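Local coordinates for protein pectinesterase A (Erwinia chrysanthemi, PDB 2NTP) that hydrolyses the methyl esters of pectin's galacturonate units, releasing methanol, probably as the first step of plant-tissue maceration, at residues I170-T182 with N202-I214. Sequence-based numbering, arbitrary orientation.
Sequences ISGTVDFIFGDGT and NVSGYLTAPSTNI. With ADA (alpha-D-galactopyranuronic acid), chain C; ADA (alpha-D-galactopyranuronic acid), chain B.
Gly205 makes a CA-H...O contact with Thr173, its CA 3.3 Å from Thr173 O, a spot where any side chain would collide with that oxygen. The same oxygen also accepts a hydrogen bond from Tyr206 N, 3.0 Å from Thr173 O. The Tyr206 ring, with CG anti to its carbonyl carbon (chi1 -42°), runs alongside the carboxylate of Asp175, their planes 48° apart, and CD1 lies 3.5 Å from Asp175 OD1. A tyrosine serves here twice over, as an aromatic neighbour lying side by side with the nucleophile and as a hydroxyl that reaches sugar: OH is hydrogen-bonded to O3 of a galacturonate (chain B), 2.8 Å away at the ring's edge. Asp175 turns its other oxygen, OD2, to O6B of a second galacturonate (chain C), while OD1 is salt-bridged to Arg243. At the corner, Leu207 sets CG 3.9 Å from CZ of Phe176, and its carbonyl O sits over the centre of one face of that ring; the opposite face lies on the backbone of Ser171 and Gly172, so the ring is sandwiched. Leu207 O also accepts from Ile177 N. Ala209 suits its place by being small: its CB lies over the face of the Asp175 carboxylate, 3.4 Å from CG, while its N-H bonds to Ile177 O in the carbonyl plane. Gly179 N returns a bond to Ala209 O, and Ser211 N reaches Gly179 O almost straight (173°), though from well above the carbonyl plane. Farther on, a water joins Thr212 OG1, itself also hydrogen-bonded to Gln264 N, to the carbonyls of Gly179 and Gly181. Successive parallel rungs turning a shared corner are the signature of the right-handed parallel beta-helix of pectinesterases, here presenting the catalytic aspartate in the substrate cleft.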
loop_
_atom_site.group_PDB
_atom_site.type_symbol
_atom_site.label_atom_id
_atom_site.label_comp_id
_atom_site.label_asym_id
_atom_site.label_seq_id
_atom_site.Cartn_x
_atom_site.Cartn_y
_atom_site.Cartn_z
ATOM N N ILE A 170 -0.980 -7.114 4.589
ATOM C CA ILE A 170 -1.608 -6.142 3.689
ATOM C C ILE A 170 -2.693 -6.858 2.897
ATOM O O ILE A 170 -2.423 -7.868 2.254
ATOM C CB ILE A 170 -0.589 -5.478 2.721
ATOM C CG1 ILE A 170 0.576 -4.845 3.501
ATOM C CG2 ILE A 170 -1.297 -4.437 1.840
ATOM C CD1 ILE A 170 1.736 -4.331 2.641
ATOM N N SER A 171 -3.915 -6.338 2.962
ATOM C CA SER A 171 -5.045 -6.936 2.262
ATOM C C SER A 171 -5.625 -5.972 1.244
ATOM O O SER A 171 -5.525 -4.749 1.400
ATOM C CB SER A 171 -6.138 -7.356 3.253
ATOM O OG SER A 171 -6.832 -6.235 3.761
ATOM N N GLY A 172 -6.243 -6.532 0.207
ATOM C CA GLY A 172 -6.892 -5.722 -0.814
ATOM C C GLY A 172 -7.325 -6.504 -2.036
ATOM O O GLY A 172 -7.260 -7.737 -2.073
ATOM N N THR A 173 -7.757 -5.763 -3.049
ATOM C CA THR A 173 -8.264 -6.351 -4.284
ATOM C C THR A 173 -7.499 -5.805 -5.492
ATOM O O THR A 173 -6.542 -6.430 -5.969
ATOM C CB THR A 173 -9.778 -6.085 -4.426
ATOM O OG1 THR A 173 -10.029 -4.690 -4.232
ATOM C CG2 THR A 173 -10.564 -6.871 -3.372
ATOM N N VAL A 174 -7.896 -4.625 -5.959
ATOM C CA VAL A 174 -7.317 -4.035 -7.167
ATOM C C VAL A 174 -6.175 -3.086 -6.822
ATOM O O VAL A 174 -6.379 -2.095 -6.118
ATOM C CB VAL A 174 -8.400 -3.280 -7.990
ATOM C CG1 VAL A 174 -7.764 -2.397 -9.076
ATOM C CG2 VAL A 174 -9.397 -4.263 -8.601
ATOM N N ASP A 175 -4.977 -3.399 -7.326
ATOM C CA ASP A 175 -3.815 -2.517 -7.210
ATOM C C ASP A 175 -3.532 -2.155 -5.753
ATOM O O ASP A 175 -3.322 -0.981 -5.434
ATOM C CB ASP A 175 -4.015 -1.235 -8.052
ATOM C CG ASP A 175 -4.228 -1.519 -9.539
ATOM O OD1 ASP A 175 -4.088 -2.676 -9.965
ATOM O OD2 ASP A 175 -4.536 -0.564 -10.294
ATOM N N PHE A 176 -3.543 -3.150 -4.862
ATOM C CA PHE A 176 -3.528 -2.825 -3.431
ATOM C C PHE A 176 -2.164 -2.424 -2.862
ATOM O O PHE A 176 -2.077 -1.957 -1.726
ATOM C CB PHE A 176 -4.349 -3.797 -2.552
ATOM C CG PHE A 176 -3.780 -5.194 -2.405
ATOM C CD1 PHE A 176 -2.821 -5.478 -1.429
ATOM C CD2 PHE A 176 -4.277 -6.247 -3.180
ATOM C CE1 PHE A 176 -2.328 -6.783 -1.253
ATOM C CE2 PHE A 176 -3.800 -7.560 -3.007
ATOM C CZ PHE A 176 -2.821 -7.826 -2.048
ATOM N N ILE A 177 -1.117 -2.594 -3.665
ATOM C CA ILE A 177 0.166 -1.937 -3.426
ATOM C C ILE A 177 0.499 -1.251 -4.733
ATOM O O ILE A 177 0.697 -1.919 -5.742
ATOM C CB ILE A 177 1.302 -2.923 -3.069
ATOM C CG1 ILE A 177 0.944 -3.742 -1.822
ATOM C CG2 ILE A 177 2.618 -2.157 -2.861
ATOM C CD1 ILE A 177 1.857 -4.956 -1.588
ATOM N N PHE A 178 0.542 0.075 -4.727
ATOM C CA PHE A 178 0.748 0.812 -5.981
ATOM C C PHE A 178 1.552 2.084 -5.764
ATOM O O PHE A 178 1.616 2.611 -4.648
ATOM C CB PHE A 178 -0.599 1.120 -6.667
ATOM C CG PHE A 178 -1.411 2.197 -5.987
ATOM C CD1 PHE A 178 -2.000 1.966 -4.745
ATOM C CD2 PHE A 178 -1.600 3.437 -6.599
ATOM C CE1 PHE A 178 -2.743 2.959 -4.110
ATOM C CE2 PHE A 178 -2.360 4.435 -5.980
ATOM C CZ PHE A 178 -2.934 4.193 -4.737
ATOM N N GLY A 179 2.165 2.574 -6.839
ATOM C CA GLY A 179 2.919 3.824 -6.767
ATOM C C GLY A 179 4.347 3.688 -7.257
ATOM O O GLY A 179 4.759 2.630 -7.736
ATOM N N ASP A 180 5.094 4.783 -7.130
ATOM C CA ASP A 180 6.405 4.933 -7.753
ATOM C C ASP A 180 7.545 4.867 -6.740
ATOM O O ASP A 180 8.704 5.067 -7.095
ATOM C CB ASP A 180 6.460 6.280 -8.469
ATOM C CG ASP A 180 6.205 7.436 -7.522
ATOM O OD1 ASP A 180 5.044 7.614 -7.090
ATOM O OD2 ASP A 180 7.163 8.158 -7.192
ATOM N N GLY A 181 7.216 4.591 -5.484
ATOM C CA GLY A 181 8.226 4.544 -4.424
ATOM C C GLY A 181 9.133 3.330 -4.509
ATOM O O GLY A 181 8.884 2.390 -5.282
ATOM N N THR A 182 10.214 3.368 -3.738
ATOM C CA THR A 182 11.034 2.191 -3.520
ATOM C C THR A 182 10.495 1.577 -2.234
ATOM O O THR A 182 10.693 2.119 -1.149
ATOM C CB THR A 182 12.524 2.555 -3.366
ATOM O OG1 THR A 182 12.995 3.173 -4.577
ATOM C CG2 THR A 182 13.355 1.314 -3.080
ATOM N N ASN A 202 -13.700 -13.881 -14.635
ATOM C CA ASN A 202 -13.106 -12.547 -14.730
ATOM C C ASN A 202 -12.095 -12.312 -13.606
ATOM O O ASN A 202 -12.070 -13.052 -12.627
ATOM C CB ASN A 202 -14.189 -11.463 -14.725
ATOM C CG ASN A 202 -15.007 -11.437 -16.011
ATOM O OD1 ASN A 202 -14.598 -11.985 -17.039
ATOM N ND2 ASN A 202 -16.163 -10.789 -15.959
ATOM N N VAL A 203 -11.263 -11.284 -13.761
ATOM C CA VAL A 203 -10.193 -11.003 -12.799
ATOM C C VAL A 203 -10.732 -10.303 -11.545
ATOM O O VAL A 203 -11.473 -9.323 -11.647
ATOM C CB VAL A 203 -9.056 -10.173 -13.451
ATOM C CG1 VAL A 203 -7.990 -9.781 -12.425
ATOM C CG2 VAL A 203 -8.420 -10.960 -14.588
ATOM N N SER A 204 -10.346 -10.815 -10.374
ATOM C CA SER A 204 -10.728 -10.218 -9.091
ATOM C C SER A 204 -9.815 -9.070 -8.657
ATOM O O SER A 204 -10.267 -8.138 -7.998
ATOM C CB SER A 204 -10.792 -11.283 -7.989
ATOM O OG SER A 204 -12.012 -12.007 -8.042
ATOM N N GLY A 205 -8.531 -9.138 -9.006
ATOM C CA GLY A 205 -7.629 -8.039 -8.659
ATOM C C GLY A 205 -6.183 -8.222 -9.053
ATOM O O GLY A 205 -5.844 -9.141 -9.802
ATOM N N TYR A 206 -5.344 -7.319 -8.550
ATOM C CA TYR A 206 -3.910 -7.279 -8.859
ATOM C C TYR A 206 -3.194 -6.844 -7.591
ATOM O O TYR A 206 -3.559 -5.837 -6.973
ATOM C CB TYR A 206 -3.610 -6.286 -9.999
ATOM C CG TYR A 206 -4.623 -6.345 -11.123
ATOM C CD1 TYR A 206 -5.783 -5.571 -11.075
ATOM C CD2 TYR A 206 -4.447 -7.204 -12.211
ATOM C CE1 TYR A 206 -6.737 -5.637 -12.083
ATOM C CE2 TYR A 206 -5.404 -7.276 -13.236
ATOM C CZ TYR A 206 -6.542 -6.478 -13.155
ATOM O OH TYR A 206 -7.509 -6.525 -14.134
ATOM N N LEU A 207 -2.180 -7.600 -7.194
ATOM C CA LEU A 207 -1.448 -7.288 -5.964
ATOM C C LEU A 207 -0.752 -5.942 -6.072
ATOM O O LEU A 207 -0.772 -5.144 -5.138
ATOM C CB LEU A 207 -0.401 -8.360 -5.656
ATOM C CG LEU A 207 -0.844 -9.587 -4.857
ATOM C CD1 LEU A 207 -1.889 -10.404 -5.589
ATOM C CD2 LEU A 207 0.370 -10.440 -4.529
ATOM N N THR A 208 -0.124 -5.698 -7.218
ATOM C CA THR A 208 0.680 -4.494 -7.379
ATOM C C THR A 208 0.351 -3.733 -8.650
ATOM O O THR A 208 -0.079 -4.313 -9.643
ATOM C CB THR A 208 2.198 -4.794 -7.353
ATOM O OG1 THR A 208 2.576 -5.536 -8.523
ATOM C CG2 THR A 208 2.577 -5.586 -6.097
ATOM N N ALA A 209 0.565 -2.423 -8.596
ATOM C CA ALA A 209 0.481 -1.574 -9.780
ATOM C C ALA A 209 1.588 -0.530 -9.673
ATOM O O ALA A 209 1.335 0.619 -9.295
ATOM C CB ALA A 209 -0.895 -0.921 -9.896
ATOM N N PRO A 210 2.834 -0.941 -9.975
ATOM C CA PRO A 210 3.969 -0.026 -9.849
ATOM C C PRO A 210 3.988 1.015 -10.964
ATOM O O PRO A 210 3.630 0.710 -12.110
ATOM C CB PRO A 210 5.176 -0.957 -9.963
ATOM C CG PRO A 210 4.697 -2.063 -10.848
ATOM C CD PRO A 210 3.255 -2.272 -10.460
ATOM N N SER A 211 4.383 2.235 -10.605
ATOM C CA SER A 211 4.533 3.337 -11.558
ATOM C C SER A 211 5.972 3.850 -11.556
ATOM O O SER A 211 6.241 4.997 -11.938
ATOM C CB SER A 211 3.576 4.463 -11.197
ATOM O OG SER A 211 3.741 4.833 -9.837
ATOM N N THR A 212 6.883 2.977 -11.139
ATOM C CA THR A 212 8.298 3.291 -10.965
ATOM C C THR A 212 8.856 3.946 -12.229
ATOM O O THR A 212 8.724 3.386 -13.314
ATOM C CB THR A 212 9.116 2.000 -10.708
ATOM O OG1 THR A 212 8.327 1.046 -9.981
ATOM C CG2 THR A 212 10.404 2.307 -9.941
ATOM N N ASN A 213 9.466 5.122 -12.089
ATOM C CA ASN A 213 10.135 5.754 -13.229
ATOM C C ASN A 213 11.242 4.845 -13.764
ATOM O O ASN A 213 11.946 4.198 -12.992
ATOM C CB ASN A 213 10.715 7.115 -12.844
ATOM C CG ASN A 213 11.398 7.810 -14.014
ATOM O OD1 ASN A 213 12.623 7.764 -14.144
ATOM N ND2 ASN A 213 10.609 8.437 -14.883
ATOM N N ILE A 214 11.394 4.809 -15.087
ATOM C CA ILE A 214 12.364 3.919 -15.732
ATOM C C ILE A 214 13.808 4.111 -15.230
ATOM O O ILE A 214 14.586 3.158 -15.206
ATOM C CB ILE A 214 12.285 4.016 -17.291
ATOM C CG1 ILE A 214 13.118 2.915 -17.970
ATOM C CG2 ILE A 214 12.667 5.419 -17.776
ATOM C CD1 ILE A 214 12.700 1.477 -17.596
HETATM C C1 ADA C . -9.100 2.517 -11.843
HETATM C C2 ADA C . -8.520 3.575 -12.777
HETATM C C3 ADA C . -7.033 3.303 -13.012
HETATM C C4 ADA C . -6.301 3.179 -11.673
HETATM C C5 ADA C . -6.958 2.073 -10.844
HETATM C C6 ADA C . -6.318 1.866 -9.494
HETATM O O2 ADA C . -9.245 3.557 -14.013
HETATM O O3 ADA C . -6.466 4.351 -13.811
HETATM O O4 ADA C . -6.417 4.412 -10.954
HETATM O O5 ADA C . -8.334 2.426 -10.638
HETATM O O6B ADA C . -5.068 1.808 -9.375
HETATM O O6A ADA C . -7.093 1.744 -8.525
HETATM C C1 ADA B . -12.927 -3.850 -16.222
HETATM C C2 ADA B . -11.402 -3.853 -16.058
HETATM C C3 ADA B . -10.992 -4.689 -14.843
HETATM C C4 ADA B . -11.719 -4.200 -13.590
HETATM C C5 ADA B . -13.238 -4.155 -13.814
HETATM C C6 ADA B . -13.930 -3.541 -12.625
HETATM O O1 ADA B . -13.403 -5.149 -16.613
HETATM O O2 ADA B . -10.766 -4.352 -17.243
HETATM O O3 ADA B . -9.574 -4.630 -14.643
HETATM O O4 ADA B . -11.214 -2.913 -13.196
HETATM O O5 ADA B . -13.572 -3.420 -15.009
HETATM O O6B ADA B . -14.153 -2.307 -12.623
HETATM O O6A ADA B . -14.255 -4.286 -11.671
HETATM O O HOH W 1 7.410 1.628 -7.478
HETATM O O HOH W 2 9.640 6.632 -9.530
HETATM O O HOH W 3 3.106 7.386 -9.071
#